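Local structure of translation initiation factor 6 (1G61) at residues S152-T163 with T194-S204; G16-L27 with S57-K67. The protein binds the large (50S) ribosomal subunit and prevents it from joining the 30S subunit to form the 70S initiation complex. One frame throughout, in Å; residues are numbered along the deposited sequence.

Interaction 1. Residues S152-T163 with T194-S204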
ATOM      1  N   SER A 152      -3.558  -4.222   5.679  1.00  7.19           N
ATOM      2  CA  SER A 152      -4.693  -4.853   5.014  1.00  7.36           C
ATOM      3  C   SER A 152      -5.979  -4.072   5.290  1.00  6.31           C
ATOM      4  O   SER A 152      -6.908  -4.176   4.498  1.00  7.35           O
ATOM      5  CB  SER A 152      -4.908  -6.273   5.513  1.00  9.35           C
ATOM      6  OG  SER A 152      -3.776  -7.107   5.239  1.00 10.62           O
ATOM      7  N   ASN A 153      -6.030  -3.335   6.409  1.00  6.13           N
ATOM      8  CA  ASN A 153      -7.289  -2.789   6.867  1.00  6.43           C
ATOM      9  C   ASN A 153      -7.431  -1.290   6.698  1.00  6.69           C
ATOM     10  O   ASN A 153      -8.372  -0.680   7.225  1.00  7.70           O
ATOM     11  CB  ASN A 153      -7.514  -3.261   8.331  1.00  7.12           C
ATOM     12  CG  ASN A 153      -7.938  -4.710   8.269  1.00  7.43           C
ATOM     13  OD1 ASN A 153      -9.084  -4.973   7.882  1.00  8.43           O
ATOM     14  ND2 ASN A 153      -7.042  -5.622   8.643  1.00  8.31           N
ATOM     15  N   ALA A 154      -6.570  -0.690   5.881  1.00  6.93           N
ATOM     16  CA  ALA A 154      -6.713   0.718   5.533  1.00  6.80           C
ATOM     17  C   ALA A 154      -5.892   1.000   4.282  1.00  6.62           C
ATOM     18  O   ALA A 154      -5.040   0.197   3.934  1.00  7.36           O
ATOM     19  CB  ALA A 154      -6.236   1.624   6.677  1.00  8.15           C
ATOM     20  N   VAL A 155      -6.223   2.107   3.648  1.00  6.95           N
ATOM     21  CA  VAL A 155      -5.515   2.669   2.517  1.00  6.66           C
ATOM     22  C   VAL A 155      -5.105   4.071   2.936  1.00  6.81           C
ATOM     23  O   VAL A 155      -5.925   4.831   3.487  1.00  8.42           O
ATOM     24  CB  VAL A 155      -6.422   2.764   1.271  1.00  7.71           C
ATOM     25  CG1 VAL A 155      -5.723   3.474   0.107  1.00 11.23           C
ATOM     26  CG2 VAL A 155      -6.894   1.400   0.841  1.00 12.92           C
ATOM     27  N   VAL A 156      -3.852   4.436   2.682  1.00  6.70           N
ATOM     28  CA  VAL A 156      -3.393   5.771   3.031  1.00  7.03           C
ATOM     29  C   VAL A 156      -2.553   6.332   1.893  1.00  7.22           C
ATOM     30  O   VAL A 156      -1.792   5.603   1.250  1.00  8.23           O
ATOM     31  CB  VAL A 156      -2.647   5.836   4.380  1.00  7.03           C
ATOM     32  CG1 VAL A 156      -1.286   5.163   4.347  1.00  8.83           C
ATOM     33  CG2 VAL A 156      -2.551   7.302   4.820  1.00  8.93           C
ATOM     34  N   THR A 157      -2.761   7.631   1.661  1.00  6.73           N
ATOM     35  CA  THR A 157      -1.979   8.360   0.678  1.00  7.50           C
ATOM     36  C   THR A 157      -1.537   9.665   1.350  1.00  6.14           C
ATOM     37  O   THR A 157      -1.887   9.925   2.535  1.00  6.80           O
ATOM     38  CB  THR A 157      -2.742   8.696  -0.600  1.00  7.59           C
ATOM     39  OG1 THR A 157      -3.646   9.792  -0.306  1.00  7.91           O
ATOM     40  CG2 THR A 157      -3.551   7.489  -1.091  1.00  7.75           C
ATOM     41  N   ASN A 158      -0.777  10.498   0.696  1.00  6.76           N
ATOM     42  CA  ASN A 158      -0.429  11.814   1.219  1.00  7.03           C
ATOM     43  C   ASN A 158      -1.639  12.733   1.359  1.00  6.78           C
ATOM     44  O   ASN A 158      -1.543  13.730   2.096  1.00  8.67           O
ATOM     45  CB  ASN A 158       0.629  12.479   0.328  1.00  7.72           C
ATOM     46  CG  ASN A 158       1.952  11.742   0.408  1.00  6.08           C
ATOM     47  OD1 ASN A 158       2.277  11.136   1.444  1.00  7.91           O
ATOM     48  ND2 ASN A 158       2.711  11.783  -0.677  1.00  7.55           N
ATOM     49  N   LYS A 159      -2.733  12.393   0.680  1.00  7.61           N
ATOM     50  CA  LYS A 159      -3.904  13.277   0.680  1.00  8.12           C
ATOM     51  C   LYS A 159      -4.997  12.778   1.577  1.00  8.06           C
ATOM     52  O   LYS A 159      -5.772  13.567   2.138  1.00  8.96           O
ATOM     53  CB  LYS A 159      -4.432  13.394  -0.771  1.00  8.93           C
ATOM     54  CG  LYS A 159      -5.488  14.459  -0.930  1.00 11.44           C
ATOM     55  CD  LYS A 159      -5.861  14.659  -2.404  1.00 14.38           C
ATOM     56  CE  LYS A 159      -6.594  15.992  -2.596  1.00 20.60           C
ATOM     57  NZ  LYS A 159      -6.962  16.148  -4.033  1.00 30.29           N
ATOM     58  N   GLY A 160      -5.198  11.452   1.708  1.00  7.64           N
ATOM     59  CA  GLY A 160      -6.320  10.977   2.492  1.00  8.87           C
ATOM     60  C   GLY A 160      -6.099   9.545   2.988  1.00  7.03           C
ATOM     61  O   GLY A 160      -5.061   8.924   2.795  1.00  8.35           O
ATOM     62  N   CYS A 161      -7.146   9.039   3.660  1.00  8.10           N
ATOM     63  CA  CYS A 161      -7.046   7.724   4.288  1.00  7.91           C
ATOM     64  C   CYS A 161      -8.445   7.095   4.331  1.00  7.87           C
ATOM     65  O   CYS A 161      -9.394   7.790   4.726  1.00  8.73           O
ATOM     66  CB  CYS A 161      -6.466   7.913   5.702  1.00  8.88           C
ATOM     67  SG  CYS A 161      -6.404   6.409   6.694  1.00 10.01           S
ATOM     68  N   LEU A 162      -8.518   5.857   3.933  1.00  7.25           N
ATOM     69  CA  LEU A 162      -9.755   5.077   4.047  1.00  7.42           C
ATOM     70  C   LEU A 162      -9.540   3.905   4.998  1.00  6.10           C
ATOM     71  O   LEU A 162      -8.583   3.151   4.781  1.00  7.55           O
ATOM     72  CB  LEU A 162     -10.216   4.574   2.677  1.00  8.38           C
ATOM     73  CG  LEU A 162     -11.433   3.642   2.666  1.00  9.36           C
ATOM     74  CD1 LEU A 162     -12.715   4.473   2.855  1.00 10.72           C
ATOM     75  CD2 LEU A 162     -11.483   2.822   1.379  1.00 11.97           C
ATOM     76  N   THR A 163     -10.390   3.746   6.010  1.00  7.68           N
ATOM     77  CA  THR A 163     -10.207   2.635   6.931  1.00  8.26           C
ATOM     78  C   THR A 163     -11.345   1.624   6.851  1.00  7.75           C
ATOM     79  O   THR A 163     -12.425   1.945   6.358  1.00  8.60           O
ATOM     80  CB  THR A 163     -10.097   3.101   8.401  1.00  8.49           C
ATOM     81  OG1 THR A 163     -11.396   3.525   8.859  1.00  8.91           O
ATOM     82  CG2 THR A 163      -9.162   4.298   8.516  1.00 10.76           C
ATOM     83  N   THR A 194     -14.070  -5.744   4.228  1.00  8.64           N
ATOM     84  CA  THR A 194     -13.688  -4.717   5.224  1.00  8.60           C
ATOM     85  C   THR A 194     -12.197  -4.404   5.179  1.00  7.20           C
ATOM     86  O   THR A 194     -11.777  -3.337   5.618  1.00  8.15           O
ATOM     87  CB  THR A 194     -14.058  -5.172   6.649  1.00  9.46           C
ATOM     88  OG1 THR A 194     -13.485  -6.472   6.873  1.00 10.54           O
ATOM     89  CG2 THR A 194     -15.568  -5.302   6.792  1.00 12.83           C
ATOM     90  N   SER A 195     -11.400  -5.339   4.660  1.00  8.80           N
ATOM     91  CA  SER A 195      -9.947  -5.153   4.597  1.00  8.17           C
ATOM     92  C   SER A 195      -9.660  -4.324   3.357  1.00  6.63           C
ATOM     93  O   SER A 195      -9.231  -4.811   2.308  1.00  7.99           O
ATOM     94  CB  SER A 195      -9.284  -6.534   4.621  1.00 10.56           C
ATOM     95  OG  SER A 195      -9.967  -7.462   3.792  1.00 13.62           O
ATOM     96  N   VAL A 196      -9.909  -3.009   3.451  1.00  7.03           N
ATOM     97  CA  VAL A 196      -9.878  -2.207   2.220  1.00  7.67           C
ATOM     98  C   VAL A 196      -8.490  -2.098   1.667  1.00  6.00           C
ATOM     99  O   VAL A 196      -8.334  -1.877   0.445  1.00  6.95           O
ATOM    100  CB  VAL A 196     -10.477  -0.802   2.507  1.00  7.69           C
ATOM    101  CG1 VAL A 196     -11.975  -0.976   2.819  1.00  9.94           C
ATOM    102  CG2 VAL A 196      -9.747  -0.067   3.595  1.00  7.86           C
ATOM    103  N   GLY A 197      -7.451  -2.260   2.482  1.00  6.60           N
ATOM    104  CA  GLY A 197      -6.076  -2.244   1.982  1.00  7.17           C
ATOM    105  C   GLY A 197      -5.810  -3.430   1.047  1.00  7.27           C
ATOM    106  O   GLY A 197      -4.942  -3.347   0.186  1.00  8.79           O
ATOM    107  N   ALA A 198      -6.545  -4.512   1.157  1.00  7.86           N
ATOM    108  CA  ALA A 198      -6.402  -5.647   0.248  1.00  6.98           C
ATOM    109  C   ALA A 198      -7.065  -5.343  -1.083  1.00  7.07           C
ATOM    110  O   ALA A 198      -6.815  -6.092  -2.042  1.00  8.27           O
ATOM    111  CB  ALA A 198      -7.024  -6.910   0.855  1.00  8.81           C
ATOM    112  N   CYS A 199      -7.861  -4.288  -1.204  1.00  7.19           N
ATOM    113  CA  CYS A 199      -8.745  -4.086  -2.358  1.00  7.61           C
ATOM    114  C   CYS A 199      -8.390  -2.887  -3.224  1.00  7.47           C
ATOM    115  O   CYS A 199      -8.976  -2.728  -4.310  1.00  8.32           O
ATOM    116  CB  CYS A 199     -10.196  -3.846  -1.865  1.00  8.69           C
ATOM    117  SG  CYS A 199     -10.863  -5.235  -0.908  1.00  9.54           S
ATOM    118  N   ILE A 200      -7.488  -2.035  -2.785  1.00  7.47           N
ATOM    119  CA  ILE A 200      -7.273  -0.721  -3.404  1.00  8.00           C
ATOM    120  C   ILE A 200      -5.794  -0.349  -3.323  1.00  7.87           C
ATOM    121  O   ILE A 200      -5.159  -0.579  -2.306  1.00  9.68           O
ATOM    122  CB  ILE A 200      -8.025   0.358  -2.624  1.00  9.07           C
ATOM    123  CG1 ILE A 200      -9.554   0.133  -2.607  1.00  9.36           C
ATOM    124  CG2 ILE A 200      -7.685   1.751  -3.152  1.00 10.72           C
ATOM    125  CD1 ILE A 200     -10.285   0.981  -1.606  1.00 10.04           C
ATOM    126  N   ILE A 201      -5.271   0.214  -4.395  1.00  8.12           N
ATOM    127  CA  ILE A 201      -4.001   0.953  -4.290  1.00  7.63           C
ATOM    128  C   ILE A 201      -4.284   2.389  -4.726  1.00  7.08           C
ATOM    129  O   ILE A 201      -5.092   2.663  -5.627  1.00  8.76           O
ATOM    130  CB  ILE A 201      -2.867   0.309  -5.104  1.00  8.76           C
ATOM    131  CG1 ILE A 201      -3.184   0.279  -6.606  1.00  9.60           C
ATOM    132  CG2 ILE A 201      -2.539  -1.088  -4.585  1.00  9.25           C
ATOM    133  CD1 ILE A 201      -2.053  -0.217  -7.484  1.00 13.63           C
ATOM    134  N   ALA A 202      -3.654   3.337  -4.081  1.00  7.58           N
ATOM    135  CA  ALA A 202      -3.918   4.737  -4.360  1.00  7.46           C
ATOM    136  C   ALA A 202      -2.713   5.623  -4.002  1.00  6.92           C
ATOM    137  O   ALA A 202      -1.914   5.285  -3.127  1.00  7.63           O
ATOM    138  CB  ALA A 202      -5.097   5.214  -3.510  1.00  8.84           C
ATOM    139  N   ASN A 203      -2.666   6.752  -4.665  1.00  7.65           N
ATOM    140  CA  ASN A 203      -1.764   7.835  -4.269  1.00  8.08           C
ATOM    141  C   ASN A 203      -2.564   9.141  -4.363  1.00  8.28           C
ATOM    142  O   ASN A 203      -3.791   9.120  -4.464  1.00  8.90           O
ATOM    143  CB  ASN A 203      -0.444   7.819  -5.050  1.00  7.61           C
ATOM    144  CG  ASN A 203      -0.640   8.027  -6.524  1.00  7.36           C
ATOM    145  OD1 ASN A 203      -1.670   8.585  -6.952  1.00  8.20           O
ATOM    146  ND2 ASN A 203       0.329   7.616  -7.368  1.00  8.03           N
ATOM    147  N   SER A 204      -1.872  10.291  -4.282  1.00  9.16           N
ATOM    148  CA  SER A 204      -2.595  11.569  -4.281  1.00  8.75           C
ATOM    149  C   SER A 204      -3.204  11.881  -5.641  1.00 10.44           C
ATOM    150  O   SER A 204      -4.000  12.842  -5.721  1.00 11.50           O
ATOM    151  CB  SER A 204      -1.656  12.711  -3.847  1.00  9.32           C
ATOM    152  OG  SER A 204      -0.735  12.972  -4.908  1.00 12.87           O
TER
HETATM  153  O   HOH W   1     -11.014  -6.939   7.888  1.00 11.88           O
HETATM  154  O   HOH W   2      -5.308  10.223  -2.303  1.00 10.94           O
HETATM  155  O   HOH W   3      -4.644  15.808  -5.006  1.00 63.01           O

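Interaction 2. Residues G16-L27 with S57-K67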
ATOM      1  N   GLY A  16      -4.860  -4.834  -3.755  1.00  8.43           N
ATOM      2  CA  GLY A  16      -3.895  -4.431  -2.735  1.00  9.01           C
ATOM      3  C   GLY A  16      -3.002  -5.570  -2.246  1.00  7.21           C
ATOM      4  O   GLY A  16      -1.916  -5.322  -1.710  1.00  8.35           O
ATOM      5  N   VAL A  17      -3.452  -6.841  -2.395  1.00  7.16           N
ATOM      6  CA  VAL A  17      -2.541  -7.963  -2.100  1.00  8.14           C
ATOM      7  C   VAL A  17      -1.498  -8.107  -3.184  1.00  6.15           C
ATOM      8  O   VAL A  17      -0.373  -8.547  -2.974  1.00  7.34           O
ATOM      9  CB  VAL A  17      -3.378  -9.240  -1.992  1.00  9.06           C
ATOM     10  CG1 VAL A  17      -2.579 -10.543  -2.049  1.00  9.00           C
ATOM     11  CG2 VAL A  17      -4.167  -9.186  -0.674  1.00 11.06           C
ATOM     12  N   LEU A  18      -1.887  -7.744  -4.419  1.00  6.74           N
ATOM     13  CA  LEU A  18      -1.067  -7.974  -5.584  1.00  6.67           C
ATOM     14  C   LEU A  18      -0.152  -6.816  -5.985  1.00  6.66           C
ATOM     15  O   LEU A  18       0.666  -6.975  -6.893  1.00 10.38           O
ATOM     16  CB  LEU A  18      -2.001  -8.257  -6.794  1.00  9.04           C
ATOM     17  CG  LEU A  18      -2.809  -9.565  -6.704  1.00  8.61           C
ATOM     18  CD1 LEU A  18      -3.765  -9.626  -7.888  1.00 10.60           C
ATOM     19  CD2 LEU A  18      -1.873 -10.778  -6.732  1.00 12.05           C
ATOM     20  N   ALA A  19      -0.280  -5.651  -5.365  1.00  6.53           N
ATOM     21  CA  ALA A  19       0.409  -4.463  -5.826  1.00  6.89           C
ATOM     22  C   ALA A  19       0.553  -3.428  -4.746  1.00  6.51           C
ATOM     23  O   ALA A  19      -0.185  -3.448  -3.781  1.00  7.26           O
ATOM     24  CB  ALA A  19      -0.424  -3.805  -6.943  1.00  9.39           C
ATOM     25  N   LEU A  20       1.527  -2.537  -4.936  1.00  6.89           N
ATOM     26  CA  LEU A  20       1.642  -1.378  -4.044  1.00  7.45           C
ATOM     27  C   LEU A  20       1.978  -0.172  -4.926  1.00  7.35           C
ATOM     28  O   LEU A  20       2.574  -0.316  -6.026  1.00  8.03           O
ATOM     29  CB  LEU A  20       2.624  -1.537  -2.918  1.00  9.06           C
ATOM     30  CG  LEU A  20       4.108  -1.669  -3.259  1.00 10.32           C
ATOM     31  CD1 LEU A  20       4.867  -0.364  -3.465  1.00 11.93           C
ATOM     32  CD2 LEU A  20       4.786  -2.351  -2.071  1.00 16.83           C
ATOM     33  N   THR A  21       1.726   1.025  -4.439  1.00  7.94           N
ATOM     34  CA  THR A  21       2.150   2.244  -5.117  1.00  7.43           C
ATOM     35  C   THR A  21       2.637   3.315  -4.137  1.00  6.60           C
ATOM     36  O   THR A  21       2.253   3.346  -2.961  1.00  9.17           O
ATOM     37  CB  THR A  21       0.959   2.816  -5.938  1.00  7.50           C
ATOM     38  OG1 THR A  21       1.462   3.779  -6.898  1.00  9.06           O
ATOM     39  CG2 THR A  21      -0.138   3.449  -5.103  1.00  9.32           C
ATOM     40  N   THR A  22       3.478   4.185  -4.681  1.00  6.64           N
ATOM     41  CA  THR A  22       3.832   5.438  -4.040  1.00  6.61           C
ATOM     42  C   THR A  22       3.375   6.545  -4.999  1.00  7.07           C
ATOM     43  O   THR A  22       2.618   6.280  -5.952  1.00  7.37           O
ATOM     44  CB  THR A  22       5.327   5.525  -3.729  1.00  6.95           C
ATOM     45  OG1 THR A  22       6.060   5.698  -4.940  1.00  7.84           O
ATOM     46  CG2 THR A  22       5.777   4.249  -3.044  1.00  7.59           C
ATOM     47  N   GLU A  23       3.821   7.785  -4.745  1.00  8.05           N
ATOM     48  CA  GLU A  23       3.617   8.853  -5.734  1.00  8.17           C
ATOM     49  C   GLU A  23       4.454   8.593  -6.986  1.00  9.04           C
ATOM     50  O   GLU A  23       4.077   9.140  -8.041  1.00 10.39           O
ATOM     51  CB  GLU A  23       3.981  10.238  -5.199  1.00  8.52           C
ATOM     52  CG  GLU A  23       3.176  10.652  -3.966  1.00  9.45           C
ATOM     53  CD  GLU A  23       1.723  10.876  -4.307  1.00 10.92           C
ATOM     54  OE1 GLU A  23       1.410  11.483  -5.360  1.00 13.08           O
ATOM     55  OE2 GLU A  23       0.848  10.461  -3.514  1.00 13.23           O
ATOM     56  N   GLU A  24       5.528   7.819  -6.909  1.00  7.89           N
ATOM     57  CA  GLU A  24       6.475   7.716  -8.034  1.00  9.13           C
ATOM     58  C   GLU A  24       6.505   6.362  -8.693  1.00  8.88           C
ATOM     59  O   GLU A  24       6.719   6.275  -9.927  1.00 11.42           O
ATOM     60  CB  GLU A  24       7.890   8.117  -7.592  1.00 14.02           C
ATOM     61  CG  GLU A  24       7.989   9.562  -7.105  1.00 24.59           C
ATOM     62  CD  GLU A  24       7.615   9.928  -5.677  1.00 31.61           C
ATOM     63  OE1 GLU A  24       7.556   9.072  -4.714  1.00 25.61           O
ATOM     64  OE2 GLU A  24       7.357  11.160  -5.414  1.00 24.80           O
ATOM     65  N   ILE A  25       6.294   5.290  -7.927  1.00  8.90           N
ATOM     66  CA  ILE A  25       6.424   3.936  -8.503  1.00  8.69           C
ATOM     67  C   ILE A  25       5.228   3.081  -8.131  1.00  8.31           C
ATOM     68  O   ILE A  25       4.579   3.311  -7.122  1.00  9.12           O
ATOM     69  CB  ILE A  25       7.701   3.213  -8.006  1.00  8.92           C
ATOM     70  CG1 ILE A  25       7.709   2.820  -6.517  1.00 12.40           C
ATOM     71  CG2 ILE A  25       8.933   4.016  -8.427  1.00 12.04           C
ATOM     72  CD1 ILE A  25       8.950   2.043  -6.085  1.00 14.88           C
ATOM     73  N   THR A  26       4.954   2.065  -8.923  1.00  8.07           N
ATOM     74  CA  THR A  26       3.999   1.042  -8.635  1.00  7.74           C
ATOM     75  C   THR A  26       4.607  -0.320  -8.914  1.00  7.69           C
ATOM     76  O   THR A  26       5.206  -0.473  -9.969  1.00  9.19           O
ATOM     77  CB  THR A  26       2.730   1.217  -9.508  1.00  8.49           C
ATOM     78  OG1 THR A  26       2.236   2.569  -9.334  1.00  8.87           O
ATOM     79  CG2 THR A  26       1.690   0.199  -9.085  1.00  9.59           C
ATOM     80  N   LEU A  27       4.486  -1.234  -7.961  1.00  7.98           N
ATOM     81  CA  LEU A  27       4.976  -2.604  -8.138  1.00  7.77           C
ATOM     82  C   LEU A  27       3.781  -3.490  -8.430  1.00  7.87           C
ATOM     83  O   LEU A  27       2.781  -3.405  -7.701  1.00  8.60           O
ATOM     84  CB  LEU A  27       5.740  -3.113  -6.910  1.00 10.33           C
ATOM     85  CG  LEU A  27       6.886  -2.235  -6.379  1.00 13.35           C
ATOM     86  CD1 LEU A  27       7.713  -3.038  -5.386  1.00 26.24           C
ATOM     87  CD2 LEU A  27       7.825  -1.725  -7.429  1.00 14.17           C
ATOM     88  N   SER A  57       3.750 -13.456  -6.456  1.00  9.63           N
ATOM     89  CA  SER A  57       3.068 -12.282  -6.989  1.00  9.01           C
ATOM     90  C   SER A  57       2.338 -11.452  -5.945  1.00  8.36           C
ATOM     91  O   SER A  57       1.679 -10.469  -6.318  1.00 11.66           O
ATOM     92  CB  SER A  57       2.129 -12.660  -8.159  1.00 15.31           C
ATOM     93  OG  SER A  57       1.349 -13.770  -7.706  1.00 19.94           O
ATOM     94  N   LEU A  58       2.439 -11.812  -4.672  1.00  8.13           N
ATOM     95  CA  LEU A  58       1.675 -11.102  -3.610  1.00  8.77           C
ATOM     96  C   LEU A  58       2.445  -9.874  -3.135  1.00  7.53           C
ATOM     97  O   LEU A  58       2.730  -9.657  -1.945  1.00  8.01           O
ATOM     98  CB  LEU A  58       1.392 -12.004  -2.435  1.00  9.85           C
ATOM     99  CG  LEU A  58       0.750 -13.344  -2.775  1.00 13.25           C
ATOM    100  CD1 LEU A  58       0.495 -14.059  -1.425  1.00 28.74           C
ATOM    101  CD2 LEU A  58      -0.509 -13.240  -3.594  1.00 21.46           C
ATOM    102  N   VAL A  59       2.779  -9.003  -4.114  1.00  7.29           N
ATOM    103  CA  VAL A  59       3.699  -7.882  -3.864  1.00  8.82           C
ATOM    104  C   VAL A  59       3.180  -6.904  -2.827  1.00  7.58           C
ATOM    105  O   VAL A  59       3.929  -6.380  -1.971  1.00  8.58           O
ATOM    106  CB  VAL A  59       3.949  -7.137  -5.218  1.00 14.92           C
ATOM    107  CG1 VAL A  59       4.669  -5.841  -4.929  1.00 23.91           C
ATOM    108  CG2 VAL A  59       4.682  -8.081  -6.153  1.00 21.80           C
ATOM    109  N   GLY A  60       1.868  -6.635  -2.829  1.00  7.56           N
ATOM    110  CA  GLY A  60       1.249  -5.689  -1.918  1.00  7.41           C
ATOM    111  C   GLY A  60       1.189  -6.200  -0.488  1.00  7.19           C
ATOM    112  O   GLY A  60       1.164  -5.430   0.471  1.00  9.83           O
ATOM    113  N   SER A  61       1.155  -7.548  -0.330  1.00  7.75           N
ATOM    114  CA  SER A  61       1.175  -8.136   0.986  1.00  7.21           C
ATOM    115  C   SER A  61       2.585  -8.251   1.568  1.00  6.53           C
ATOM    116  O   SER A  61       2.725  -8.269   2.794  1.00  7.09           O
ATOM    117  CB  SER A  61       0.523  -9.524   0.997  1.00  8.12           C
ATOM    118  OG  SER A  61      -0.903  -9.363   0.900  1.00 11.08           O
ATOM    119  N   LEU A  62       3.569  -8.344   0.677  1.00  6.61           N
ATOM    120  CA  LEU A  62       4.925  -8.642   1.145  1.00  7.35           C
ATOM    121  C   LEU A  62       5.820  -7.428   1.281  1.00  7.06           C
ATOM    122  O   LEU A  62       6.872  -7.515   1.912  1.00  8.60           O
ATOM    123  CB  LEU A  62       5.605  -9.610   0.160  1.00  9.30           C
ATOM    124  CG  LEU A  62       5.041 -11.037   0.133  1.00  8.55           C
ATOM    125  CD1 LEU A  62       5.663 -11.767  -1.060  1.00 16.50           C
ATOM    126  CD2 LEU A  62       5.378 -11.669   1.470  1.00 16.23           C
ATOM    127  N   SER A  63       5.457  -6.291   0.707  1.00  7.68           N
ATOM    128  CA  SER A  63       6.368  -5.145   0.642  1.00  8.38           C
ATOM    129  C   SER A  63       5.608  -3.866   0.918  1.00  6.88           C
ATOM    130  O   SER A  63       4.375  -3.846   0.833  1.00  8.23           O
ATOM    131  CB  SER A  63       7.015  -5.154  -0.751  1.00 11.70           C
ATOM    132  OG  SER A  63       7.833  -4.005  -0.861  1.00 19.82           O
ATOM    133  N   VAL A  64       6.365  -2.804   1.227  1.00  8.78           N
ATOM    134  CA  VAL A  64       5.895  -1.461   1.563  1.00  9.89           C
ATOM    135  C   VAL A  64       6.812  -0.443   0.944  1.00  7.63           C
ATOM    136  O   VAL A  64       8.029  -0.691   0.903  1.00  9.11           O
ATOM    137  CB  VAL A  64       6.034  -1.333   3.106  1.00 16.45           C
ATOM    138  CG1 VAL A  64       5.851   0.047   3.584  1.00 14.72           C
ATOM    139  CG2 VAL A  64       5.054  -2.285   3.782  1.00 19.04           C
ATOM    140  N   ALA A  65       6.289   0.700   0.508  1.00  7.00           N
ATOM    141  CA  ALA A  65       7.178   1.736   0.021  1.00  7.10           C
ATOM    142  C   ALA A  65       6.568   3.114   0.206  1.00  5.99           C
ATOM    143  O   ALA A  65       5.342   3.251   0.308  1.00  7.75           O
ATOM    144  CB  ALA A  65       7.526   1.559  -1.462  1.00  7.90           C
ATOM    145  N   ASN A  66       7.456   4.091   0.262  1.00  7.11           N
ATOM    146  CA  ASN A  66       6.979   5.486   0.222  1.00  6.43           C
ATOM    147  C   ASN A  66       8.017   6.253  -0.605  1.00  5.98           C
ATOM    148  O   ASN A  66       8.801   5.635  -1.353  1.00  8.17           O
ATOM    149  CB  ASN A  66       6.695   6.048   1.601  1.00  6.93           C
ATOM    150  CG  ASN A  66       7.915   6.340   2.446  1.00  7.13           C
ATOM    151  OD1 ASN A  66       9.051   6.029   2.023  1.00  6.72           O
ATOM    152  ND2 ASN A  66       7.691   6.954   3.623  1.00  6.54           N
ATOM    153  N   LYS A  67       8.019   7.588  -0.516  1.00  6.73           N
ATOM    154  CA  LYS A  67       8.991   8.359  -1.341  1.00  6.40           C
ATOM    155  C   LYS A  67      10.430   8.071  -0.928  1.00  7.00           C
ATOM    156  O   LYS A  67      11.351   8.230  -1.750  1.00  9.48           O
ATOM    157  CB  LYS A  67       8.752   9.849  -1.170  1.00  7.43           C
ATOM    158  CG  LYS A  67       9.516  10.715  -2.177  1.00 10.24           C
ATOM    159  CD  LYS A  67       9.370  12.242  -1.846  1.00 10.19           C
ATOM    160  CE  LYS A  67      10.398  12.642  -0.810  1.00 11.46           C
ATOM    161  NZ  LYS A  67      10.243  14.066  -0.355  1.00  9.12           N
TER
HETATM  162  O   HOH W   4       8.699   5.912  -4.220  1.00 10.33           O
HETATM  163  O   HOH W   5      10.592   8.150  -4.496  1.00 20.11           O

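Interaction 1. Residues S152-T163 with T194-S204
S152 and the turn at G197-A198 make the direct hydrogen bonds between residues 152-163 and 194-204, and both are weak. G197 N approaches S152 O at 2.8 Å, but its N-H...O angle of 121° is strongly bent; A198 N shares this acceptor at a longer distance. Next to them, OD1 of N153 rests 3.4 Å from CA of S195 and receives a proton from a water that also contacts T194 OG1, while ND2 of N153 is bonded to T149 O. At the far end T157 OG1 accepts the N-H groups of K159 and G160, forming an ST turn and an ST motif. T157 OG1 also lies 2.6 Å from a water that donates to N203 O. With chi1 at 75°, OG1 sits between the backbone N and carbonyl carbon of T157, and the methyl is turned onto the other segment: CG2 of T157 is 3.4 Å from A202 O and also touches the CB of A202. Another water joins NZ of K159 to S204 O; NZ is bonded to G226 O as well, and S204 OG to E23.

Packing fills the middle. V155 crosses I200 at about a right angle, its CG2 lying 3.8 Å from I200 CB, while its CG1 faces the methyl of A202. L162 likewise crosses I200 and V196, and its CD2 reaches I200 CD1 at 3.7 Å; I221 of helix 215-225 touches both L162 and I200.

Strands 154-156 and 200-202 run 14° from parallel, with their axes 7.2 Å apart at closest approach. No backbone hydrogen bond joins them. The chemistry implies two sheet edges held by apolar packing, with bent amide bonds at one end and water bridges at the other.

Interaction 2. Residues G16-L27 with S57-K67
V17 O receives two amides from the start of helix 59-62: a weak bond from G60 N at 2.9 Å and one from S61 N at 3.2 Å, the latter donor lying 37° out of the carbonyl plane. G60, having no side chain, brings its CA close to two more carbonyls, making CA-H...O contacts with G16 O and A19 O. The neighbouring L18 O, by contrast, is buried without a polar partner.

Among the side chains, L20 points at the other segment and meets it with both methyls. Its CG stands between backbone N and carbonyl carbon (chi1 66°); CD2 of L20 lies 3.3 Å from S63 O, just before strand 64-65, and CD1 3.8 Å from A65 CB within it. T22 extends this row, with CG2 3.6 Å from A65 CB. Its OG1 accepts from E24 N, an ST turn, and from I25 N, an ST motif, and contacts a water that lies 2.9 Å from N66 O. L27 and V59 cross at about a right angle, CB of L27 meeting CG1 of V59 at 3.5 Å. The E24 carboxylate rests against CG of K67; E24 OE2 and K67 NZ remain 6.5 Å apart, so this is no salt bridge.

Such packing of edge strand 20-21 against edge strand 64-65 is consistent with the five-fold pseudosymmetric alpha/beta fold of the IF6 family.

In the fold
The centres of interactions 1 and 2 lie about 12 Å apart, close to the centre of the molecule (about 7 and 5 Å from it, centre to centre), and both segments of interaction 2 precede those of interaction 1 in the sequence. Each joins edge strands of two different three-stranded mixed sheets. Residues 194-204 also meet 16-27, through a backbone hydrogen bond between A198 and G16 and through N203 ND2 bonding to T22 O. In space, the contacts thus run 57-67, 16-27, 194-204, 152-163. Strand 200-202 belongs to the sheet in which strand 4-7 pairs in parallel with 207-210; this brings N- and C-terminal strands into one sheet and fits the velcro closure of the fold.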